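Local structure of sulfatase (6USS) at residues Lys211-Pro214 with Trp215-Pro219; Thr227-Phe230 with Val231-Leu235. The protein probably hydrolyses sulfate esters as a calcium-dependent arylsulfatase of a gut bacterium, studied here as a variant altered at its catalytic residue. The protein carries 1 engineered substitution. All coordinates share one frame; numbering follows the deposited sequence.

Interaction 1. Residues Lys211-Pro214 with Trp215-Pro219; sequences KPNP and WFAVP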
loop_
_atom_site.group_PDB
_atom_site.type_symbol
_atom_site.label_atom_id
_atom_site.label_comp_id
_atom_site.label_asym_id
_atom_site.label_seq_id
_atom_site.Cartn_x
_atom_site.Cartn_y
_atom_site.Cartn_z
ATOM N N LYS A 211 -3.636 -23.471 14.946
ATOM C CA LYS A 211 -3.557 -22.726 13.691
ATOM C C LYS A 211 -4.690 -23.078 12.726
ATOM O O LYS A 211 -4.437 -23.640 11.650
ATOM C CB LYS A 211 -2.202 -22.996 13.036
ATOM C CG LYS A 211 -0.993 -22.973 14.005
ATOM C CD LYS A 211 0.116 -23.950 13.592
ATOM C CE LYS A 211 -0.372 -25.398 13.606
ATOM N NZ LYS A 211 -0.488 -25.955 14.994
ATOM N N PRO A 212 -5.969 -22.774 13.073
ATOM C CA PRO A 212 -7.020 -22.877 12.049
ATOM C C PRO A 212 -7.995 -21.703 12.074
ATOM O O PRO A 212 -8.980 -21.760 12.819
ATOM C CB PRO A 212 -7.718 -24.187 12.441
ATOM C CG PRO A 212 -7.457 -24.293 14.030
ATOM C CD PRO A 212 -6.550 -23.120 14.381
ATOM N N ASN A 213 -7.758 -20.639 11.285
ATOM C CA ASN A 213 -8.614 -19.466 11.511
ATOM C C ASN A 213 -9.827 -19.481 10.579
ATOM O O ASN A 213 -9.692 -19.783 9.387
ATOM C CB ASN A 213 -7.836 -18.171 11.285
ATOM C CG ASN A 213 -7.627 -17.361 12.567
ATOM O OD1 ASN A 213 -7.953 -17.796 13.678
ATOM N ND2 ASN A 213 -7.068 -16.170 12.406
ATOM N N PRO A 214 -11.013 -19.136 11.092
ATOM C CA PRO A 214 -12.190 -19.030 10.220
ATOM C C PRO A 214 -12.051 -17.894 9.213
ATOM O O PRO A 214 -11.380 -16.892 9.464
ATOM C CB PRO A 214 -13.344 -18.766 11.202
ATOM C CG PRO A 214 -12.697 -18.251 12.452
ATOM C CD PRO A 214 -11.349 -18.922 12.513
ATOM N N TRP A 215 -12.705 -18.073 8.058
ATOM C CA TRP A 215 -12.688 -17.092 6.971
ATOM C C TRP A 215 -12.852 -15.647 7.439
ATOM O O TRP A 215 -12.114 -14.754 7.003
ATOM C CB TRP A 215 -13.807 -17.406 5.972
ATOM C CG TRP A 215 -13.610 -18.638 5.146
ATOM C CD1 TRP A 215 -12.609 -19.564 5.260
ATOM C CD2 TRP A 215 -14.453 -19.085 4.075
ATOM N NE1 TRP A 215 -12.774 -20.556 4.320
ATOM C CE2 TRP A 215 -13.898 -20.286 3.580
ATOM C CE3 TRP A 215 -15.624 -18.585 3.486
ATOM C CZ2 TRP A 215 -14.471 -20.991 2.522
ATOM C CZ3 TRP A 215 -16.196 -19.289 2.436
ATOM C CH2 TRP A 215 -15.620 -20.484 1.968
ATOM N N PHE A 216 -13.836 -15.394 8.307
ATOM C CA PHE A 216 -14.269 -14.039 8.623
ATOM C C PHE A 216 -13.692 -13.523 9.938
ATOM O O PHE A 216 -14.207 -12.546 10.487
ATOM C CB PHE A 216 -15.802 -13.959 8.643
ATOM C CG PHE A 216 -16.453 -14.313 7.322
ATOM C CD1 PHE A 216 -15.712 -14.343 6.137
ATOM C CD2 PHE A 216 -17.806 -14.605 7.257
ATOM C CE1 PHE A 216 -16.303 -14.673 4.922
ATOM C CE2 PHE A 216 -18.403 -14.936 6.041
ATOM C CZ PHE A 216 -17.645 -14.971 4.874
ATOM N N ALA A 217 -12.641 -14.155 10.462
ATOM C CA ALA A 217 -11.932 -13.547 11.579
ATOM C C ALA A 217 -11.392 -12.185 11.152
ATOM O O ALA A 217 -10.878 -12.027 10.035
ATOM C CB ALA A 217 -10.796 -14.452 12.053
ATOM N N VAL A 218 -11.521 -11.196 12.035
ATOM C CA VAL A 218 -11.195 -9.810 11.722
ATOM C C VAL A 218 -9.704 -9.578 12.007
ATOM O O VAL A 218 -9.283 -9.741 13.160
ATOM C CB VAL A 218 -12.063 -8.822 12.508
ATOM C CG1 VAL A 218 -11.829 -7.399 11.989
ATOM C CG2 VAL A 218 -13.528 -9.197 12.392
ATOM N N PRO A 219 -8.908 -9.202 11.016
ATOM C CA PRO A 219 -7.486 -8.951 11.257
ATOM C C PRO A 219 -7.256 -7.490 11.635
ATOM O O PRO A 219 -8.140 -6.638 11.514
ATOM C CB PRO A 219 -6.847 -9.292 9.902
ATOM C CG PRO A 219 -7.923 -8.969 8.896
ATOM C CD PRO A 219 -9.260 -9.116 9.583
#
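Pro214 and Ala217 close a type I beta turn, with Trp215 and Phe216 at its two corners. Its hydrogen bond runs from Ala217 N to Pro214 O at 3.2 Å. The N-H points almost straight at the oxygen (170°), but the donor stands well above the carbonyl plane, 56° out of it, and so does not use a lone pair direction. Phe216 N is as near to Pro214 O, yet its angle is too poor for a bond. Before the turn the chain is extended from Pro212 to Pro214; beyond it, Ala217 to Pro219 are extended again, and the chain thus bends without forming regular structure. Of the side chains, the methyl of Ala217 points back at the incoming arm. Ala217 CB lies 3.6 Å from Pro214 O and 4.3 Å from Pro214 CG, and the amide of Asn213 approaches it from another direction, with Asn213 ND2 4.1 Å from Ala217 CB. That amide is bound by residues a little earlier in the same loop: OD1 accepts from Arg207 N, and ND2 gives a weak bond to Asn206. Trp215 has CG anti to its carbonyl carbon (chi1 -70°), and the indole leaves the turn to stack on Tyr111. Phe216 also points away, its side chain about 9 Å from that of the calcium ligand Asp42. Chemically, the turn is closed by one backbone bond, with a light apolar contact inside it, and is tied to Asn206 and Arg207 through Asn213; Trp215 is turned to Tyr111, and Phe216 lies on the side of the calcium site without reaching it.

Interaction 2. Residues Thr227-Phe230 with Val231-Leu235; sequences TDTF and VSEAL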
loop_
_atom_site.group_PDB
_atom_site.type_symbol
_atom_site.label_atom_id
_atom_site.label_comp_id
_atom_site.label_asym_id
_atom_site.label_seq_id
_atom_site.Cartn_x
_atom_site.Cartn_y
_atom_site.Cartn_z
ATOM N N THR A 227 -10.591 -7.752 25.346
ATOM C CA THR A 227 -11.248 -6.629 25.989
ATOM C C THR A 227 -12.730 -6.659 25.627
ATOM O O THR A 227 -13.184 -7.487 24.834
ATOM C CB THR A 227 -10.607 -5.304 25.569
ATOM O OG1 THR A 227 -11.049 -4.935 24.253
ATOM C CG2 THR A 227 -9.100 -5.433 25.544
ATOM N N ASP A 228 -13.498 -5.746 26.221
ATOM C CA ASP A 228 -14.900 -5.610 25.841
ATOM C C ASP A 228 -15.114 -4.537 24.774
ATOM O O ASP A 228 -16.181 -3.906 24.738
ATOM C CB ASP A 228 -15.777 -5.344 27.074
ATOM C CG ASP A 228 -15.528 -3.971 27.709
ATOM O OD1 ASP A 228 -14.537 -3.285 27.339
ATOM O OD2 ASP A 228 -16.341 -3.573 28.579
ATOM N N THR A 229 -14.129 -4.306 23.903
ATOM C CA THR A 229 -14.300 -3.372 22.791
ATOM C C THR A 229 -15.087 -4.064 21.670
ATOM O O THR A 229 -14.576 -4.983 21.017
ATOM C CB THR A 229 -12.948 -2.861 22.289
ATOM O OG1 THR A 229 -12.186 -2.318 23.377
ATOM C CG2 THR A 229 -13.138 -1.780 21.234
ATOM N N PHE A 230 -16.342 -3.641 21.479
ATOM C CA PHE A 230 -17.142 -4.011 20.312
ATOM C C PHE A 230 -16.433 -3.579 19.022
ATOM O O PHE A 230 -15.789 -2.526 18.975
ATOM C CB PHE A 230 -18.523 -3.344 20.414
ATOM C CG PHE A 230 -19.647 -4.159 19.827
ATOM C CD1 PHE A 230 -20.078 -5.320 20.450
ATOM C CD2 PHE A 230 -20.274 -3.763 18.657
ATOM C CE1 PHE A 230 -21.114 -6.072 19.916
ATOM C CE2 PHE A 230 -21.299 -4.508 18.123
ATOM C CZ PHE A 230 -21.724 -5.668 18.758
ATOM N N VAL A 231 -16.556 -4.392 17.960
ATOM C CA VAL A 231 -15.671 -4.221 16.801
ATOM C C VAL A 231 -15.900 -2.873 16.120
ATOM O O VAL A 231 -14.947 -2.238 15.644
ATOM C CB VAL A 231 -15.805 -5.396 15.808
ATOM C CG1 VAL A 231 -17.103 -5.349 15.043
ATOM C CG2 VAL A 231 -14.632 -5.367 14.831
ATOM N N SER A 232 -17.159 -2.409 16.066
ATOM C CA SER A 232 -17.451 -1.082 15.524
ATOM C C SER A 232 -16.755 0.013 16.308
ATOM O O SER A 232 -16.420 1.059 15.740
ATOM C CB SER A 232 -18.966 -0.829 15.523
ATOM O OG SER A 232 -19.670 -1.979 15.091
ATOM N N GLU A 233 -16.570 -0.194 17.617
ATOM C CA GLU A 233 -15.810 0.752 18.428
ATOM C C GLU A 233 -14.326 0.673 18.090
ATOM O O GLU A 233 -13.669 1.705 17.877
ATOM C CB GLU A 233 -16.044 0.477 19.920
ATOM C CG GLU A 233 -15.396 1.473 20.900
ATOM C CD GLU A 233 -15.822 2.928 20.667
ATOM O OE1 GLU A 233 -16.976 3.179 20.246
ATOM O OE2 GLU A 233 -14.994 3.838 20.902
ATOM N N ALA A 234 -13.789 -0.552 18.011
ATOM C CA ALA A 234 -12.392 -0.734 17.634
ATOM C C ALA A 234 -12.097 -0.085 16.290
ATOM O O ALA A 234 -11.068 0.584 16.121
ATOM C CB ALA A 234 -12.044 -2.222 17.584
ATOM N N LEU A 235 -12.988 -0.274 15.320
ATOM C CA LEU A 235 -12.773 0.306 14.001
ATOM C C LEU A 235 -12.736 1.824 14.074
ATOM O O LEU A 235 -11.899 2.463 13.423
ATOM C CB LEU A 235 -13.863 -0.166 13.032
ATOM C CG LEU A 235 -13.835 -1.654 12.677
ATOM C CD1 LEU A 235 -14.928 -2.016 11.667
ATOM C CD2 LEU A 235 -12.446 -2.024 12.145
#
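At the edge of the Phe230 ring, near its plane, lies Ser232 OG, 4.0 Å from Phe230 CD2; Val231 N approaches obliquely, 3.6 Å from Phe230 CG. Beyond the two segments the ring meets Tyr198, their planes inclined by about 20°, and it also touches Asp269 and Leu291, the latter on helix 283-308. Phe230 is the N-cap residue of helix 231-247, but its side chain is apolar, and the link to the helix is made by its carbonyl. Phe230 O takes Ala234 N at 3.0 Å in the carbonyl plane, nearly straight (162°), as the first i to i+4 bond of the helix. Glu233 N makes a second, weak bond to Phe230 O at 2.8 Å, bent to 123°. Next to this carbonyl sits the methyl of Thr229. Anti to the backbone N, Thr229 CG2 is laid against the helix start, 3.5 Å from Ala234 N and 3.8 Å from Ala234 CB, and it also meets the CB of Glu233. The hydroxyl of the same threonine turns back: Thr229 OG1 donates to Thr227 OG1 at 3.0 Å, and Thr229 N bonds to that oxygen too, making an ST turn. Glu233 begins toward the loop but bends at chi2, carrying OE1 to salt bridges with Lys297 and Arg271. Thr229 is thereby divided by polarity, its methyl packed on the helix and its hydroxyl held in the loop. The two basic partners probably stabilise the ionised form of Glu233, though Asp301 nearby would partly counter the effect, whereas the entry to the helix is held here by the Phe230 carbonyl and the Thr229 methyl.

In the fold
Both contacts belong to the long connection that leaves strand 185-187, at the edge of the mixed sheet, and runs to helix 231-247. Interaction 1 comes first and bends the chain at 214-217; interaction 2 follows at 227-235, where the connection becomes helical. They stand in series, neither nesting nor crossing, with centres about 17 Å apart and nearest atoms about 4 Å apart without touching. Tyr204, earlier in the same connection, serves both, through a backbone bond with Val218 and through its hydroxyl to Thr229 O. Interaction 1 is a surface turn reaching Tyr111, whereas interaction 2 is buried and joins the connection to helix 283-308.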